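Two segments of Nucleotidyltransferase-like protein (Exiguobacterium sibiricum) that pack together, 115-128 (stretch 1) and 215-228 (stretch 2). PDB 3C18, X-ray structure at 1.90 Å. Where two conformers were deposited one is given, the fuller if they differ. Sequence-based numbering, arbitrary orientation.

Stretch 1 (115-128) PETERCLQMSLSFA
Stretch 2 215-228: LLQSKVLSGGKYLF

Two helices of one chain cross steeply and closely, burying 646 Å² between them. Stretch 1 is a regular helix from Glu 116 through Ala 128, with Pro 115 as its N-cap residue. Stretch 2 ends one helix at Ser 218, leaves helical phi/psi at Lys 219 (-109/18), and begins a second helix at Val 220, with Lys 219 as N-cap. The axes of 116-128 and 220-228 approach to 7.2 Å and run at 121° to each other (signed crossing angle -121°). The CA atoms of Ser 124 and Gly 223 lie 4.4 Å apart, those of Cys 120 and Tyr 226 5.4 Å.

Phe 127, which gives up the most surface, points toward stretch 2 with chi1 t and chi2 86°. Gly 223 makes room for it: Phe 127 CG lies 3.5 Å from Gly 223 CA, and a CB there would fall 2.2 Å from that CG. The ring reaches on to the junction of the two stretch 2 helices, where Phe 127 CE1 meets Leu 216 CD1 at 3.4 Å and Lys 219 O at 3.7 Å, and Phe 127 CZ lies 4.5 Å from Val 220 CG2.

Tyr 226 (chi1 t, chi2 90°) points the other way across the interface, as a knob among Thr 117, Cys 120, Leu 121 and Ser 124. Leu 121 (chi1 t, chi2 p) lays CD1 over one face of the ring, 4.0 Å from the Tyr 226 ring centroid and 19° off its normal, a CH-pi contact. Cys 120 CB packs 4.1 Å from Tyr 226 CB. The phenol OH is hydrogen-bonded elsewhere in the structure.

Between the two aromatics, Ser 124 (chi1 m) donates from OG to Gly 223 O at 2.6 Å, the one direct hydrogen bond across the stretches. The close backbones also bring Ser 124 CA within 3.4 Å of Gly 223 O, a CA-H...O contact. The second helix is kinked where N of Tyr 226 and Leu 227 lacks a bond to the preceding turn. A water takes up the first of these: it accepts from Tyr 226 N at 3.0 Å and donates to Ser 222 O at 2.7 Å and Cys 120 O at 2.8 Å, so it ties the kink to stretch 1.

Toward the flank, selenomethionine Met 123 (chi m, t, m) sets CB 3.6 Å from Ser 222 O, and extended Lys 225 (t, t, t, p) brings CE to 3.1 Å from Cys 120 SG. Nearby, Glu 116 OE2 and Arg 119 NH2 form a 2.5 Å salt bridge within stretch 1, its hydrogen bond weak.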

# COMPACT_ATOMS: atom_id res chain seq x y z
N PRO A 115 7.34 6.58 -20.83
CA PRO A 115 7.64 7.98 -20.69
C PRO A 115 8.57 8.31 -19.52
O PRO A 115 8.46 7.78 -18.42
CB PRO A 115 6.27 8.61 -20.49
CG PRO A 115 5.33 7.66 -21.12
CD PRO A 115 5.90 6.32 -20.85
N GLU A 116 9.48 9.22 -19.82
CA GLU A 116 10.53 9.62 -18.91
C GLU A 116 9.94 10.16 -17.62
O GLU A 116 10.39 9.81 -16.54
CB GLU A 116 11.44 10.68 -19.57
CG GLU A 116 12.75 10.87 -18.87
CD GLU A 116 13.57 9.58 -18.80
OE1 GLU A 116 13.41 8.67 -19.66
OE2 GLU A 116 14.38 9.50 -17.87
N THR A 117 8.89 10.95 -17.72
CA THR A 117 8.29 11.56 -16.52
C THR A 117 7.70 10.50 -15.60
O THR A 117 7.78 10.62 -14.36
CB THR A 117 7.19 12.57 -16.87
OG1 THR A 117 6.22 11.94 -17.72
CG2 THR A 117 7.77 13.78 -17.57
N GLU A 118 7.12 9.47 -16.21
CA GLU A 118 6.50 8.38 -15.44
C GLU A 118 7.57 7.51 -14.81
O GLU A 118 7.43 7.08 -13.71
CB GLU A 118 5.60 7.49 -16.27
CG GLU A 118 4.53 8.24 -17.02
CD GLU A 118 3.71 7.32 -17.89
OE1 GLU A 118 3.95 6.08 -17.84
OE2 GLU A 118 2.84 7.85 -18.61
N ARG A 119 8.65 7.28 -15.54
CA ARG A 119 9.73 6.48 -15.01
C ARG A 119 10.35 7.14 -13.80
O ARG A 119 10.66 6.49 -12.81
CB ARG A 119 10.82 6.24 -16.04
CG ARG A 119 11.84 5.26 -15.53
CD ARG A 119 12.75 4.75 -16.64
NE ARG A 119 13.53 5.84 -17.18
CZ ARG A 119 14.73 6.19 -16.75
NH1 ARG A 119 15.33 5.51 -15.78
NH2 ARG A 119 15.35 7.21 -17.31
N CYS A 120 10.53 8.45 -13.90
CA CYS A 120 11.21 9.21 -12.84
C CYS A 120 10.36 9.28 -11.61
O CYS A 120 10.87 9.22 -10.50
CB CYS A 120 11.59 10.62 -13.30
SG CYS A 120 13.02 10.54 -14.43
N LEU A 121 9.05 9.36 -11.81
CA LEU A 121 8.11 9.39 -10.67
C LEU A 121 8.14 8.05 -9.95
O LEU A 121 8.16 7.97 -8.72
CB LEU A 121 6.68 9.67 -11.14
CG LEU A 121 5.61 9.59 -10.04
CD1 LEU A 121 5.99 10.40 -8.83
CD2 LEU A 121 4.26 9.98 -10.59
N GLN A 122 8.17 6.99 -10.74
CA GLN A 122 8.26 5.63 -10.18
C GLN A 122 9.57 5.41 -9.40
O GLN A 122 9.61 4.68 -8.40
CB GLN A 122 8.09 4.60 -11.28
CG GLN A 122 6.62 4.50 -11.77
CD GLN A 122 6.43 3.48 -12.83
OE1 GLN A 122 7.06 2.41 -12.80
NE2 GLN A 122 5.52 3.78 -13.80
N MSE A 123 10.64 6.06 -9.86
CA MSE A 123 11.94 5.93 -9.23
C MSE A 123 11.91 6.64 -7.91
O MSE A 123 12.43 6.14 -6.95
CB MSE A 123 13.09 6.42 -10.12
CG MSE A 123 13.39 5.51 -11.26
SE MSE A 123 15.09 5.91 -12.11
CE MSE A 123 14.67 7.64 -12.88
N SER A 124 11.24 7.77 -7.83
CA SER A 124 11.14 8.50 -6.55
C SER A 124 10.29 7.73 -5.56
O SER A 124 10.57 7.71 -4.39
CB SER A 124 10.58 9.91 -6.72
OG SER A 124 11.48 10.74 -7.48
N LEU A 125 9.24 7.09 -6.04
CA LEU A 125 8.37 6.29 -5.18
C LEU A 125 9.09 5.06 -4.65
O LEU A 125 8.94 4.69 -3.52
CB LEU A 125 7.07 5.91 -5.90
CG LEU A 125 6.14 7.13 -6.16
CD1 LEU A 125 5.01 6.86 -7.19
CD2 LEU A 125 5.52 7.57 -4.84
N SER A 126 9.93 4.46 -5.47
CA SER A 126 10.69 3.27 -5.07
C SER A 126 11.77 3.65 -4.07
O SER A 126 11.99 3.01 -3.01
CB SER A 126 11.32 2.63 -6.32
OG SER A 126 11.95 1.41 -6.02
N PHE A 127 12.44 4.74 -4.39
CA PHE A 127 13.50 5.26 -3.55
C PHE A 127 12.92 5.67 -2.19
O PHE A 127 13.51 5.45 -1.13
CB PHE A 127 14.16 6.48 -4.21
CG PHE A 127 15.33 6.99 -3.44
CD1 PHE A 127 16.59 6.44 -3.65
CD2 PHE A 127 15.18 7.99 -2.48
CE1 PHE A 127 17.69 6.88 -2.92
CE2 PHE A 127 16.29 8.44 -1.74
CZ PHE A 127 17.54 7.88 -1.96
N ALA A 128 11.74 6.26 -2.22
CA ALA A 128 11.08 6.68 -0.94
C ALA A 128 10.87 5.48 -0.01
O ALA A 128 11.12 5.52 1.23
CB ALA A 128 9.73 7.35 -1.25
N LEU A 215 24.59 1.81 -1.28
CA LEU A 215 23.80 1.81 -2.54
C LEU A 215 22.74 2.90 -2.57
O LEU A 215 22.33 3.42 -3.62
CB LEU A 215 23.21 0.41 -2.80
CG LEU A 215 24.32 -0.61 -3.06
CD1 LEU A 215 23.83 -2.00 -3.32
CD2 LEU A 215 25.13 -0.16 -4.23
N LEU A 216 22.35 3.31 -1.39
CA LEU A 216 21.32 4.33 -1.21
C LEU A 216 21.88 5.68 -1.63
O LEU A 216 21.28 6.46 -2.36
CB LEU A 216 20.91 4.40 0.26
CG LEU A 216 19.59 5.01 0.67
CD1 LEU A 216 18.57 4.82 -0.39
CD2 LEU A 216 19.12 4.35 1.95
N GLN A 217 23.04 5.96 -1.05
CA GLN A 217 23.80 7.17 -1.37
C GLN A 217 24.12 7.18 -2.89
O GLN A 217 24.01 8.18 -3.58
CB GLN A 217 25.11 7.18 -0.56
CG GLN A 217 26.11 8.21 -1.02
CD GLN A 217 25.81 9.59 -0.48
OE1 GLN A 217 25.97 9.82 0.72
NE2 GLN A 217 25.38 10.51 -1.36
N SER A 218 24.41 6.01 -3.41
CA SER A 218 24.81 5.88 -4.82
C SER A 218 23.66 6.18 -5.79
O SER A 218 23.90 6.58 -6.92
CB SER A 218 25.34 4.47 -5.10
OG SER A 218 26.38 4.11 -4.19
N LYS A 219 22.43 5.95 -5.36
CA LYS A 219 21.24 6.12 -6.23
C LYS A 219 20.41 7.33 -5.85
O LYS A 219 19.27 7.48 -6.22
CB LYS A 219 20.36 4.87 -6.17
CG LYS A 219 21.11 3.59 -6.55
CD LYS A 219 20.22 2.39 -6.76
CE LYS A 219 21.01 1.15 -7.15
NZ LYS A 219 21.43 1.19 -8.56
N VAL A 220 21.03 8.19 -5.10
CA VAL A 220 20.36 9.34 -4.53
C VAL A 220 19.77 10.21 -5.64
O VAL A 220 18.65 10.74 -5.52
CB VAL A 220 21.34 10.14 -3.60
CG1 VAL A 220 22.38 10.89 -4.42
CG2 VAL A 220 20.56 11.09 -2.70
N LEU A 221 20.51 10.34 -6.73
CA LEU A 221 20.03 11.22 -7.81
C LEU A 221 18.87 10.59 -8.58
O LEU A 221 18.01 11.29 -9.13
CB LEU A 221 21.15 11.66 -8.75
CG LEU A 221 22.14 12.65 -8.12
CD1 LEU A 221 23.22 13.05 -9.15
CD2 LEU A 221 21.41 13.89 -7.56
N SER A 222 18.80 9.27 -8.57
CA SER A 222 17.70 8.58 -9.26
C SER A 222 16.42 8.81 -8.48
O SER A 222 15.33 9.00 -9.03
CB SER A 222 17.98 7.08 -9.36
OG SER A 222 19.03 6.84 -10.28
N GLY A 223 16.60 8.84 -7.19
CA GLY A 223 15.50 8.99 -6.28
C GLY A 223 14.97 10.41 -6.25
O GLY A 223 13.76 10.65 -6.17
N GLY A 224 15.87 11.38 -6.38
CA GLY A 224 15.47 12.78 -6.19
C GLY A 224 15.14 13.53 -7.45
O GLY A 224 14.57 14.60 -7.42
N LYS A 225 15.54 12.97 -8.57
CA LYS A 225 15.42 13.66 -9.86
C LYS A 225 14.02 14.25 -10.16
O LYS A 225 13.87 15.40 -10.56
CB LYS A 225 15.90 12.73 -10.98
CG LYS A 225 15.62 13.17 -12.39
CD LYS A 225 16.23 12.14 -13.37
CE LYS A 225 15.58 12.23 -14.75
NZ LYS A 225 16.04 13.39 -15.57
N TYR A 226 12.99 13.46 -9.93
CA TYR A 226 11.61 13.94 -10.19
C TYR A 226 11.28 15.11 -9.29
O TYR A 226 10.73 16.11 -9.71
CB TYR A 226 10.61 12.82 -9.99
CG TYR A 226 9.18 13.20 -10.27
CD1 TYR A 226 8.63 13.09 -11.54
CD2 TYR A 226 8.37 13.66 -9.27
CE1 TYR A 226 7.33 13.41 -11.78
CE2 TYR A 226 7.05 14.01 -9.51
CZ TYR A 226 6.55 13.87 -10.77
OH TYR A 226 5.25 14.22 -11.00
N LEU A 227 11.64 15.00 -8.03
CA LEU A 227 11.37 16.06 -7.04
C LEU A 227 12.14 17.31 -7.43
O LEU A 227 11.58 18.38 -7.62
CB LEU A 227 11.77 15.58 -5.62
CG LEU A 227 11.61 16.57 -4.46
CD1 LEU A 227 10.10 16.98 -4.33
CD2 LEU A 227 12.10 15.95 -3.12
N PHE A 228 13.42 17.15 -7.71
CA PHE A 228 14.28 18.33 -8.00
C PHE A 228 13.81 19.08 -9.24
O PHE A 228 13.78 20.30 -9.27
CB PHE A 228 15.74 17.93 -8.20
CG PHE A 228 16.32 17.20 -7.04
CD1 PHE A 228 15.86 17.46 -5.77
CD2 PHE A 228 17.37 16.33 -7.22
CE1 PHE A 228 16.41 16.83 -4.68
CE2 PHE A 228 17.91 15.65 -6.14
CZ PHE A 228 17.42 15.91 -4.87
O HOH W 1 13.21 10.52 -9.82